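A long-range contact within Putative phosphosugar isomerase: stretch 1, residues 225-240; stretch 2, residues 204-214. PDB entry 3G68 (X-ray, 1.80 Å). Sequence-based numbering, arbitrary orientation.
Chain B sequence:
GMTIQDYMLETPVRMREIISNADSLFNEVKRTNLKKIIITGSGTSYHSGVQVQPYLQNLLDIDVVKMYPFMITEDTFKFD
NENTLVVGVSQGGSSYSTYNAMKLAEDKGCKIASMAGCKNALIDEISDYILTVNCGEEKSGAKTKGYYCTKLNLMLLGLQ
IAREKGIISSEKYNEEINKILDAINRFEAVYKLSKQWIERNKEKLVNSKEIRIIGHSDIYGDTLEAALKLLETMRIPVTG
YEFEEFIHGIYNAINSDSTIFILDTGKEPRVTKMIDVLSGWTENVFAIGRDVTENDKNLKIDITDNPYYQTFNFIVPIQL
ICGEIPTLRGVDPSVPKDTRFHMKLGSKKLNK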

# COMPACT_ATOMS: atom_id res chain seq x y z
N GLU B 225 7.95 4.68 55.23
CA GLU B 225 8.95 3.78 54.61
C GLU B 225 10.11 4.56 54.03
O GLU B 225 11.26 4.19 54.23
CB GLU B 225 8.30 2.90 53.54
CG GLU B 225 9.26 2.06 52.72
CD GLU B 225 10.11 1.09 53.53
OE1 GLU B 225 9.81 0.85 54.72
OE2 GLU B 225 11.06 0.54 52.91
N ALA B 226 9.80 5.65 53.34
CA ALA B 226 10.82 6.54 52.77
C ALA B 226 11.74 7.07 53.86
O ALA B 226 12.96 7.09 53.72
CB ALA B 226 10.15 7.70 52.00
N ALA B 227 11.15 7.48 54.96
CA ALA B 227 11.90 8.00 56.09
C ALA B 227 12.80 6.90 56.67
O ALA B 227 13.99 7.15 56.90
CB ALA B 227 10.96 8.57 57.15
N LEU B 228 12.29 5.69 56.90
CA LEU B 228 13.12 4.59 57.46
C LEU B 228 14.29 4.24 56.53
O LEU B 228 15.40 4.05 56.99
CB LEU B 228 12.30 3.33 57.74
CG LEU B 228 13.00 2.07 58.23
CD1 LEU B 228 13.77 2.34 59.57
CD2 LEU B 228 12.01 0.85 58.36
N LYS B 229 14.04 4.16 55.22
CA LYS B 229 15.13 3.76 54.29
C LYS B 229 16.21 4.83 54.20
O LYS B 229 17.40 4.50 54.16
CB LYS B 229 14.59 3.36 52.91
CG LYS B 229 13.83 2.02 52.94
CD LYS B 229 14.77 0.84 53.17
CE LYS B 229 14.13 -0.30 53.96
NZ LYS B 229 13.12 -1.02 53.22
N LEU B 230 15.82 6.10 54.24
CA LEU B 230 16.81 7.19 54.29
C LEU B 230 17.61 7.09 55.61
O LEU B 230 18.82 7.27 55.63
CB LEU B 230 16.15 8.57 54.20
CG LEU B 230 15.70 9.11 52.83
CD1 LEU B 230 14.85 10.38 52.99
CD2 LEU B 230 16.90 9.37 51.94
N LEU B 231 16.91 6.86 56.72
CA LEU B 231 17.59 6.73 58.02
C LEU B 231 18.63 5.63 57.97
O LEU B 231 19.77 5.82 58.41
CB LEU B 231 16.60 6.40 59.14
CG LEU B 231 17.15 6.27 60.58
CD1 LEU B 231 16.01 6.56 61.59
CD2 LEU B 231 17.81 4.89 60.87
N GLU B 232 18.24 4.48 57.44
CA GLU B 232 19.14 3.31 57.40
C GLU B 232 20.36 3.50 56.50
O GLU B 232 21.40 2.92 56.75
CB GLU B 232 18.36 2.09 56.93
CG GLU B 232 17.30 1.61 57.93
CD GLU B 232 16.40 0.48 57.39
OE1 GLU B 232 16.31 0.27 56.16
OE2 GLU B 232 15.76 -0.19 58.23
N THR B 233 20.23 4.34 55.48
CA THR B 233 21.30 4.50 54.47
C THR B 233 22.09 5.80 54.60
O THR B 233 23.32 5.82 54.42
CB THR B 233 20.71 4.36 53.05
OG1 THR B 233 19.68 5.34 52.83
CG2 THR B 233 20.12 2.96 52.87
N MSE B 234 21.40 6.89 54.90
CA MSE B 234 22.05 8.19 55.11
C MSE B 234 22.61 8.29 56.52
O MSE B 234 23.49 9.13 56.81
CB MSE B 234 21.07 9.33 54.86
CG MSE B 234 20.45 9.34 53.48
SE MSE B 234 21.71 9.94 52.13
CE MSE B 234 21.75 11.83 52.64
N ARG B 235 22.07 7.48 57.44
CA ARG B 235 22.54 7.39 58.83
C ARG B 235 22.59 8.70 59.60
O ARG B 235 23.60 9.06 60.24
CB ARG B 235 23.86 6.65 58.84
CG ARG B 235 23.57 5.27 58.33
CD ARG B 235 24.70 4.44 58.13
NE ARG B 235 24.22 3.25 57.47
CZ ARG B 235 24.99 2.26 57.05
NH1 ARG B 235 26.31 2.28 57.25
NH2 ARG B 235 24.42 1.23 56.43
N ILE B 236 21.47 9.39 59.52
CA ILE B 236 21.23 10.66 60.17
C ILE B 236 19.78 10.62 60.63
O ILE B 236 19.03 9.70 60.25
CB ILE B 236 21.44 11.87 59.18
CG1 ILE B 236 20.50 11.75 57.97
CG2 ILE B 236 22.92 11.99 58.78
CD1 ILE B 236 20.64 12.90 56.96
N PRO B 237 19.36 11.60 61.43
CA PRO B 237 17.95 11.61 61.79
C PRO B 237 17.02 11.81 60.62
O PRO B 237 17.20 12.77 59.83
CB PRO B 237 17.84 12.78 62.78
CG PRO B 237 19.21 12.88 63.35
CD PRO B 237 20.09 12.66 62.15
N VAL B 238 16.05 10.91 60.50
CA VAL B 238 15.01 11.02 59.46
C VAL B 238 13.65 10.59 59.99
O VAL B 238 13.52 9.53 60.56
CB VAL B 238 15.28 10.22 58.16
CG1 VAL B 238 14.29 10.70 57.06
CG2 VAL B 238 16.71 10.41 57.69
N THR B 239 12.66 11.44 59.84
CA THR B 239 11.31 11.12 60.28
C THR B 239 10.31 11.54 59.22
O THR B 239 10.48 12.56 58.56
CB THR B 239 11.02 11.81 61.61
OG1 THR B 239 12.04 11.43 62.55
CG2 THR B 239 9.66 11.37 62.16
N GLY B 240 9.25 10.74 59.05
CA GLY B 240 8.17 11.02 58.09
C GLY B 240 6.92 11.44 58.83
O GLY B 240 6.66 10.94 59.94
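Stretch 2 204-214: KLVNSKEIRII

Stretch 2 meets stretch 1 twice: its strand pairs with the strand 238-240 and also packs against the helix 225-234 that leads into it. The helix runs nearly antiparallel to the strand of stretch 2, with a signed crossing angle of 165° and a closest axis approach of 8.7 Å. The chain then reverses. Arg235 leaves the helix with positive phi (55°), and strand 238-240 runs parallel to the strand of stretch 2, at 10°.

Stretch 2 begins with the end of a helix, 204-206, passes through a short loop and becomes extended. Its residues 211-213 have phi from -131° to -114° and psi from 133° to 146°. Val238 pairs with Ile211, Thr239 with Arg212 and Gly240 with Ile213. Three backbone hydrogen bonds hold this register. Ile211 N donates to Pro237 O (3.0 Å), Thr239 N to Ile211 O (3.3 Å), and Ile213 N to Thr239 O (3.0 Å). A CA-H...O contact from Val238 CA to Ile211 O (3.3 Å) adds to the pairing.

Ile211 and Ile213 point to the same face of the sheet, and both reach the helix. Both are m, t rotamers. Ile213 CD1 lies 3.4 Å from Ala226 CB and 3.9 Å from Leu230 CD1. Ile211 CD1 lies 4.1 Å from Leu230 CD1 and 3.9 Å from Ile236 CD1. Gly240 has no side chain on this face; a CB there would be crowded by Ala227 CB.

Arg212 and Thr239 point to the other face. Arg212 NH1 forms a salt bridge with Glu210 OE1 (3.3 Å) within stretch 2.

At the end of the helix, selenomethionine Met234 touches the end of the helix and the loop of stretch 2. Its CE is 3.4 Å from Leu205 O and 3.6 Å from Ser208 CB. Ser208 OG donates to the same Leu205 O (2.6 Å). Ile236 CB packs on Lys209 O at 3.5 Å.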

# COMPACT_ATOMS: atom_id res chain seq x y z
N LYS B 204 23.49 19.59 47.74
CA LYS B 204 22.60 19.64 48.92
C LYS B 204 22.30 18.25 49.47
O LYS B 204 22.27 18.06 50.70
CB LYS B 204 21.30 20.39 48.62
CG LYS B 204 21.45 21.90 48.51
CD LYS B 204 20.09 22.56 48.41
CE LYS B 204 20.21 24.08 48.58
NZ LYS B 204 20.97 24.62 47.46
N LEU B 205 22.07 17.25 48.60
CA LEU B 205 21.76 15.91 49.10
C LEU B 205 22.93 15.25 49.86
O LEU B 205 22.71 14.64 50.90
CB LEU B 205 21.23 14.99 47.99
CG LEU B 205 19.92 15.45 47.35
CD1 LEU B 205 19.57 14.61 46.11
CD2 LEU B 205 18.74 15.46 48.31
N VAL B 206 24.15 15.37 49.32
CA VAL B 206 25.38 14.86 49.96
C VAL B 206 25.59 15.53 51.32
O VAL B 206 26.04 14.87 52.24
CB VAL B 206 26.63 15.03 49.02
CG1 VAL B 206 27.97 14.86 49.74
CG2 VAL B 206 26.54 14.06 47.85
N ASN B 207 25.24 16.81 51.43
CA ASN B 207 25.40 17.55 52.68
C ASN B 207 24.30 17.38 53.72
O ASN B 207 24.39 18.00 54.78
CB ASN B 207 25.50 19.06 52.39
CG ASN B 207 26.79 19.44 51.71
OD1 ASN B 207 27.77 18.70 51.80
ND2 ASN B 207 26.81 20.61 51.04
N SER B 208 23.29 16.57 53.43
CA SER B 208 22.14 16.32 54.34
C SER B 208 22.61 16.04 55.77
O SER B 208 23.49 15.22 55.99
CB SER B 208 21.27 15.15 53.88
OG SER B 208 20.78 15.27 52.56
N LYS B 209 22.04 16.79 56.70
CA LYS B 209 22.33 16.69 58.13
C LYS B 209 21.15 16.04 58.88
O LYS B 209 21.38 15.27 59.78
CB LYS B 209 22.58 18.07 58.71
CG LYS B 209 23.90 18.71 58.22
CD LYS B 209 24.07 20.11 58.70
CE LYS B 209 25.39 20.71 58.20
NZ LYS B 209 25.54 20.59 56.71
N GLU B 210 19.91 16.41 58.54
CA GLU B 210 18.71 15.80 59.12
C GLU B 210 17.56 16.06 58.19
O GLU B 210 17.44 17.19 57.63
CB GLU B 210 18.46 16.26 60.56
CG GLU B 210 18.28 17.74 60.78
CD GLU B 210 16.84 18.20 60.71
OE1 GLU B 210 15.99 17.38 60.35
OE2 GLU B 210 16.57 19.41 61.05
N ILE B 211 16.73 15.06 58.02
CA ILE B 211 15.65 15.12 57.05
C ILE B 211 14.28 14.84 57.65
O ILE B 211 14.14 14.03 58.55
CB ILE B 211 15.88 14.05 55.93
CG1 ILE B 211 17.24 14.24 55.23
CG2 ILE B 211 14.75 14.09 54.88
CD1 ILE B 211 17.68 13.06 54.36
N ARG B 212 13.27 15.51 57.12
CA ARG B 212 11.89 15.23 57.44
C ARG B 212 11.13 15.11 56.11
O ARG B 212 11.46 15.80 55.16
CB ARG B 212 11.28 16.32 58.34
CG ARG B 212 11.86 16.28 59.72
CD ARG B 212 11.12 17.22 60.64
NE ARG B 212 11.69 17.21 61.97
CZ ARG B 212 12.72 17.94 62.34
NH1 ARG B 212 13.30 18.82 61.51
NH2 ARG B 212 13.18 17.82 63.58
N ILE B 213 10.22 14.16 56.01
CA ILE B 213 9.40 13.97 54.80
C ILE B 213 7.97 14.30 55.23
O ILE B 213 7.53 13.85 56.29
CB ILE B 213 9.45 12.53 54.24
CG1 ILE B 213 10.89 12.11 53.99
CG2 ILE B 213 8.62 12.42 52.94
CD1 ILE B 213 11.02 10.62 53.58
N ILE B 214 7.28 15.12 54.43
CA ILE B 214 5.88 15.47 54.70
C ILE B 214 5.05 14.92 53.54
O ILE B 214 5.32 15.26 52.37
CB ILE B 214 5.67 16.99 54.81
CG1 ILE B 214 6.65 17.61 55.80
CG2 ILE B 214 4.21 17.31 55.16
CD1 ILE B 214 6.54 19.10 55.91